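Local coordinates for cell death-related nuclease 4 (PDB 5DK5) that degrades DNA and single-stranded RNA from the 3' end as a DEDDh-family exonuclease and takes part in apoptotic DNA degradation, at the zinc ion site and the interface of chains A and B. Coordinates in Å, arbitrary orientation; residue numbers count along the deposited sequence, not the author numbering. Chains: chain A/B, Cell death-related nuclease 4.

Contact 1: the zinc ion site. Residues chain A 146, 220, 270, 272-273, 275, 280. With ZN (zinc ion), chain C.
Three contacts grip the cysteine sulfur SG of A:Cys280: the zinc ion, A:Arg146 NH2 and, weakly, A:Arg146 NH1. Its bond to ZN measures 2.3 Å, and A:Arg146 NH2 donates to the same SG over 3.4 Å, 154° at the hydrogen; the sulfur lies in the guanidinium plane, so the arginine meets it edge-on. The SG atoms of A:Cys220, A:Cys270 and A:Cys273 complete a Cys4 zinc site, probably structural. Its S-Zn-S angles, from 103° to 114°, establish a nearly regular tetrahedron. A:Cys270 and A:Cys273 form a CxxC motif, and backbone amides turn toward its sulfurs: A:Tyr272 N donates to A:Cys270 SG at 3.4 Å, and A:Lys275 N to A:Cys273 SG at 3.6 Å. With A:Cys273 N as a weak third partner, A:Cys270 SG is held about as well as that of A:Cys280. Such N-H groups, with the arginine charge, would partly offset the negative charge expected of four thiolates and so steady the ion. The torsions sort the ligands into two pairs. A:Cys270 and A:Cys280 hold SG anti to the backbone N, whereas A:Cys220 and A:Cys273 place it in the crowded position between N and the carbonyl carbon. The positive head of A:Arg146 remains second shell, its NH2 4.3 Å from ZN with A:Cys280 SG between them, bonded to the metal and hydrogen-bonded to NH2.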
# COMPACT_ATOMS: atom_id res chain seq x y z
N ARG A 146 -12.00 20.92 -16.00
CA ARG A 146 -11.86 22.17 -15.26
C ARG A 146 -13.18 22.94 -15.20
O ARG A 146 -13.25 24.07 -14.70
CB ARG A 146 -10.76 23.03 -15.88
CG ARG A 146 -9.37 22.47 -15.64
CD ARG A 146 -8.27 23.41 -16.11
NE ARG A 146 -8.37 24.72 -15.48
CZ ARG A 146 -7.39 25.62 -15.46
NH1 ARG A 146 -6.22 25.35 -16.01
NH2 ARG A 146 -7.59 26.79 -14.87
N CYS A 220 -6.64 28.82 -11.34
CA CYS A 220 -5.22 28.72 -10.99
C CYS A 220 -4.83 29.50 -9.72
O CYS A 220 -3.89 29.12 -9.03
CB CYS A 220 -4.35 29.20 -12.16
SG CYS A 220 -4.61 30.92 -12.67
N CYS A 270 -9.45 30.05 -18.26
CA CYS A 270 -9.40 30.20 -16.81
C CYS A 270 -10.12 31.48 -16.38
O CYS A 270 -9.93 32.53 -16.97
CB CYS A 270 -7.94 30.21 -16.33
SG CYS A 270 -7.71 30.50 -14.56
N TYR A 272 -9.69 33.20 -13.75
CA TYR A 272 -8.80 34.15 -13.08
C TYR A 272 -7.88 34.86 -14.08
O TYR A 272 -8.00 36.06 -14.29
CB TYR A 272 -7.96 33.44 -12.01
CG TYR A 272 -7.06 34.38 -11.25
CD1 TYR A 272 -7.55 35.11 -10.17
CD2 TYR A 272 -5.73 34.55 -11.61
CE1 TYR A 272 -6.73 35.97 -9.47
CE2 TYR A 272 -4.91 35.42 -10.91
CZ TYR A 272 -5.41 36.12 -9.84
OH TYR A 272 -4.60 36.99 -9.14
N CYS A 273 -6.97 34.11 -14.69
CA CYS A 273 -5.97 34.69 -15.57
C CYS A 273 -6.50 34.94 -16.99
O CYS A 273 -5.83 35.59 -17.80
CB CYS A 273 -4.73 33.79 -15.64
SG CYS A 273 -5.05 32.16 -16.33
N LYS A 275 -6.60 33.15 -19.41
CA LYS A 275 -5.81 32.48 -20.44
C LYS A 275 -6.41 31.14 -20.82
O LYS A 275 -7.24 30.59 -20.10
CB LYS A 275 -4.37 32.28 -19.96
CG LYS A 275 -3.59 33.57 -19.75
CD LYS A 275 -2.20 33.28 -19.21
CE LYS A 275 -1.40 34.56 -19.01
NZ LYS A 275 -0.09 34.30 -18.36
N CYS A 280 -2.55 28.03 -18.99
CA CYS A 280 -2.86 27.95 -17.57
C CYS A 280 -2.96 26.49 -17.14
O CYS A 280 -3.56 25.67 -17.83
CB CYS A 280 -4.16 28.69 -17.26
SG CYS A 280 -4.75 28.45 -15.57
ZN ZN C . -5.43 30.48 -14.83

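Contact 2: the interface of chains A and B. Residues chain A 34, 36-38, 69-73, 300, 304; chain B 70-73, 86.
One face of the A:His300 imidazole carries the aliphatic CG of B:Gln86, 3.5 Å above the plane and offset toward the rim, while B:Thr73 OG1 lies in plane at its edge. That hydroxyl and A:His300 NE2 form a hydrogen bond of 3.0 Å in which either partner could be the donor. The amide of B:Gln86 crosses the ring obliquely, its plane turned 41° from the imidazole, and its NE2 is held by B:Arg72 O. The A:Tyr37 ring has A:Pro38 CD over one face and meets the methyl CG2 of B:Thr73 at CD2, 3.6 Å away. B:Thr73 is thus wedged between rings, its CG2 anti to the backbone N.

At the centre, A:Asn71 crosses B:Thr73 at about a right angle and engages it twice. Its OD1 accepts B:Thr73 N at 2.9 Å through an in-plane lone pair, C=O...N angle 134°, and its ND2 donates to B:Thr73 OG1 at 3.0 Å, close to the amide plane. This two-point grip fixes the amide's rotation at chi2 -75°, with CG anti to the carbonyl carbon. An alanine here would probably loosen the dimer, since both side-chain bonds to B:Thr73 would be lost. B:Asn71 treats A:Thr73 likewise, its ND2 reaching OG1 at 3.1 Å. Backbone bonds flank the pair: B:Arg72 N to A:Leu70 O and A:Arg72 N to B:Leu70 O, both 3.0 Å. The extended B:Arg72 side chain crosses A:Leu70, its NH1 packing near CD2.

The site is a two-fold homodimer interface: loop residues following strand 61-65 pair through an antiparallel bridge between A:Asn71 and B:Asn71, flanked by the C-terminal helix 300-305, whose first-residue amide A:His300 N is anchored by A:Asp36 OD2.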
# COMPACT_ATOMS: atom_id res chain seq x y z
N ASN A 34 -5.66 7.00 7.04
CA ASN A 34 -4.59 7.92 6.69
C ASN A 34 -4.91 8.77 5.47
O ASN A 34 -5.04 8.26 4.35
CB ASN A 34 -3.30 7.14 6.44
CG ASN A 34 -2.14 8.04 6.06
OD1 ASN A 34 -2.12 9.22 6.40
ND2 ASN A 34 -1.17 7.49 5.33
N ASP A 36 -2.92 11.29 4.44
CA ASP A 36 -1.67 11.61 3.77
C ASP A 36 -1.29 10.44 2.88
O ASP A 36 -0.31 9.74 3.14
CB ASP A 36 -0.57 11.92 4.79
CG ASP A 36 0.67 12.52 4.15
OD1 ASP A 36 0.63 12.83 2.94
OD2 ASP A 36 1.68 12.70 4.86
N TYR A 37 -2.08 10.23 1.83
CA TYR A 37 -1.97 9.05 0.99
C TYR A 37 -2.01 9.46 -0.48
O TYR A 37 -2.90 10.20 -0.90
CB TYR A 37 -3.11 8.08 1.31
CG TYR A 37 -2.94 6.72 0.69
CD1 TYR A 37 -3.39 6.46 -0.60
CD2 TYR A 37 -2.35 5.68 1.40
CE1 TYR A 37 -3.24 5.21 -1.17
CE2 TYR A 37 -2.20 4.43 0.83
CZ TYR A 37 -2.64 4.20 -0.45
OH TYR A 37 -2.49 2.95 -1.01
N PRO A 38 -1.04 8.97 -1.28
CA PRO A 38 -0.99 9.37 -2.69
C PRO A 38 -2.00 8.60 -3.54
O PRO A 38 -1.62 7.70 -4.29
CB PRO A 38 0.45 9.03 -3.08
CG PRO A 38 0.76 7.83 -2.26
CD PRO A 38 0.03 8.02 -0.94
N VAL A 69 0.89 2.53 -9.54
CA VAL A 69 2.32 2.24 -9.54
C VAL A 69 3.03 2.61 -8.23
O VAL A 69 4.11 2.09 -7.95
CB VAL A 69 3.03 2.97 -10.70
CG1 VAL A 69 2.49 2.48 -12.03
CG2 VAL A 69 2.87 4.48 -10.58
N LEU A 70 2.44 3.50 -7.44
CA LEU A 70 3.03 3.90 -6.17
C LEU A 70 2.68 2.89 -5.08
O LEU A 70 3.53 2.52 -4.27
CB LEU A 70 2.55 5.29 -5.75
CG LEU A 70 2.82 6.43 -6.74
CD1 LEU A 70 2.30 7.75 -6.18
CD2 LEU A 70 4.30 6.54 -7.06
N ASN A 71 1.43 2.46 -5.07
CA ASN A 71 0.97 1.41 -4.17
C ASN A 71 0.20 0.37 -4.96
O ASN A 71 -0.99 0.53 -5.24
CB ASN A 71 0.10 1.99 -3.06
CG ASN A 71 0.87 2.92 -2.15
OD1 ASN A 71 1.67 2.48 -1.32
ND2 ASN A 71 0.65 4.22 -2.30
N ARG A 72 0.90 -0.71 -5.31
CA ARG A 72 0.41 -1.68 -6.27
C ARG A 72 -0.49 -2.74 -5.64
O ARG A 72 -1.19 -3.47 -6.35
CB ARG A 72 1.59 -2.34 -6.98
CG ARG A 72 2.46 -1.36 -7.75
CD ARG A 72 3.67 -2.03 -8.38
NE ARG A 72 3.29 -3.07 -9.33
CZ ARG A 72 4.16 -3.81 -10.02
NH1 ARG A 72 5.46 -3.62 -9.87
NH2 ARG A 72 3.72 -4.73 -10.86
N THR A 73 -0.48 -2.81 -4.31
CA THR A 73 -1.33 -3.74 -3.58
C THR A 73 -2.42 -2.99 -2.85
O THR A 73 -2.14 -2.16 -1.98
CB THR A 73 -0.52 -4.57 -2.57
OG1 THR A 73 0.59 -5.18 -3.25
CG2 THR A 73 -1.37 -5.66 -1.94
N HIS A 300 3.67 13.61 2.92
CA HIS A 300 4.08 12.50 2.07
C HIS A 300 3.49 12.56 0.66
O HIS A 300 4.21 12.37 -0.31
CB HIS A 300 3.68 11.17 2.73
CG HIS A 300 3.88 9.98 1.85
ND1 HIS A 300 5.12 9.56 1.41
CD2 HIS A 300 2.98 9.11 1.32
CE1 HIS A 300 4.98 8.49 0.65
NE2 HIS A 300 3.70 8.19 0.58
N ILE A 304 5.98 12.80 -2.69
CA ILE A 304 6.11 11.70 -3.63
C ILE A 304 5.56 12.07 -5.00
O ILE A 304 5.93 11.48 -6.01
CB ILE A 304 5.39 10.43 -3.10
CG1 ILE A 304 5.83 9.19 -3.89
CG2 ILE A 304 3.87 10.62 -3.16
CD1 ILE A 304 5.40 7.88 -3.25
N LEU B 70 7.27 -1.40 -4.22
CA LEU B 70 5.98 -1.93 -4.66
C LEU B 70 4.83 -1.21 -3.96
O LEU B 70 3.84 -0.85 -4.59
CB LEU B 70 5.89 -3.43 -4.40
CG LEU B 70 6.94 -4.32 -5.07
CD1 LEU B 70 6.73 -5.77 -4.67
CD2 LEU B 70 6.90 -4.16 -6.58
N ASN B 71 4.97 -1.03 -2.65
CA ASN B 71 4.01 -0.27 -1.85
C ASN B 71 4.76 0.77 -1.05
O ASN B 71 5.35 0.47 -0.01
CB ASN B 71 3.21 -1.19 -0.94
CG ASN B 71 2.29 -2.12 -1.72
OD1 ASN B 71 1.25 -1.70 -2.22
ND2 ASN B 71 2.68 -3.39 -1.81
N ARG B 72 4.74 2.00 -1.55
CA ARG B 72 5.62 3.06 -1.05
C ARG B 72 5.00 3.84 0.10
O ARG B 72 5.71 4.58 0.79
CB ARG B 72 5.99 3.99 -2.19
CG ARG B 72 6.66 3.26 -3.35
CD ARG B 72 6.95 4.16 -4.52
NE ARG B 72 7.10 3.37 -5.74
CZ ARG B 72 7.45 3.85 -6.92
NH1 ARG B 72 7.70 5.14 -7.08
NH2 ARG B 72 7.54 3.03 -7.96
N THR B 73 3.70 3.68 0.31
CA THR B 73 3.01 4.29 1.44
C THR B 73 2.69 3.22 2.47
O THR B 73 1.91 2.30 2.20
CB THR B 73 1.70 4.99 1.03
OG1 THR B 73 1.93 5.81 -0.12
CG2 THR B 73 1.17 5.84 2.17
N GLN B 86 6.40 7.29 8.16
CA GLN B 86 6.52 7.38 6.71
C GLN B 86 7.76 8.16 6.28
O GLN B 86 8.42 7.80 5.31
CB GLN B 86 5.27 8.05 6.12
CG GLN B 86 5.24 8.08 4.60
CD GLN B 86 5.21 6.69 3.99
OE1 GLN B 86 4.45 5.83 4.44
NE2 GLN B 86 6.03 6.48 2.98

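Contact 1 and contact 2 lie about 30 Å apart, measured between the centres of their C-alpha atoms, and have no residue in common. Contact 1 ties together distant loop stretches within a single chain, whereas contact 2 joins two copies of the protein. The C-terminal part of the sequence contributes to both: the last zinc ligands precede helix 300-305, which reaches the partner. The zinc site may therefore help support the fold from which this dimerising helix extends, although at this separation any influence would be indirect. Two-fold symmetry repeats both sites in the assembly.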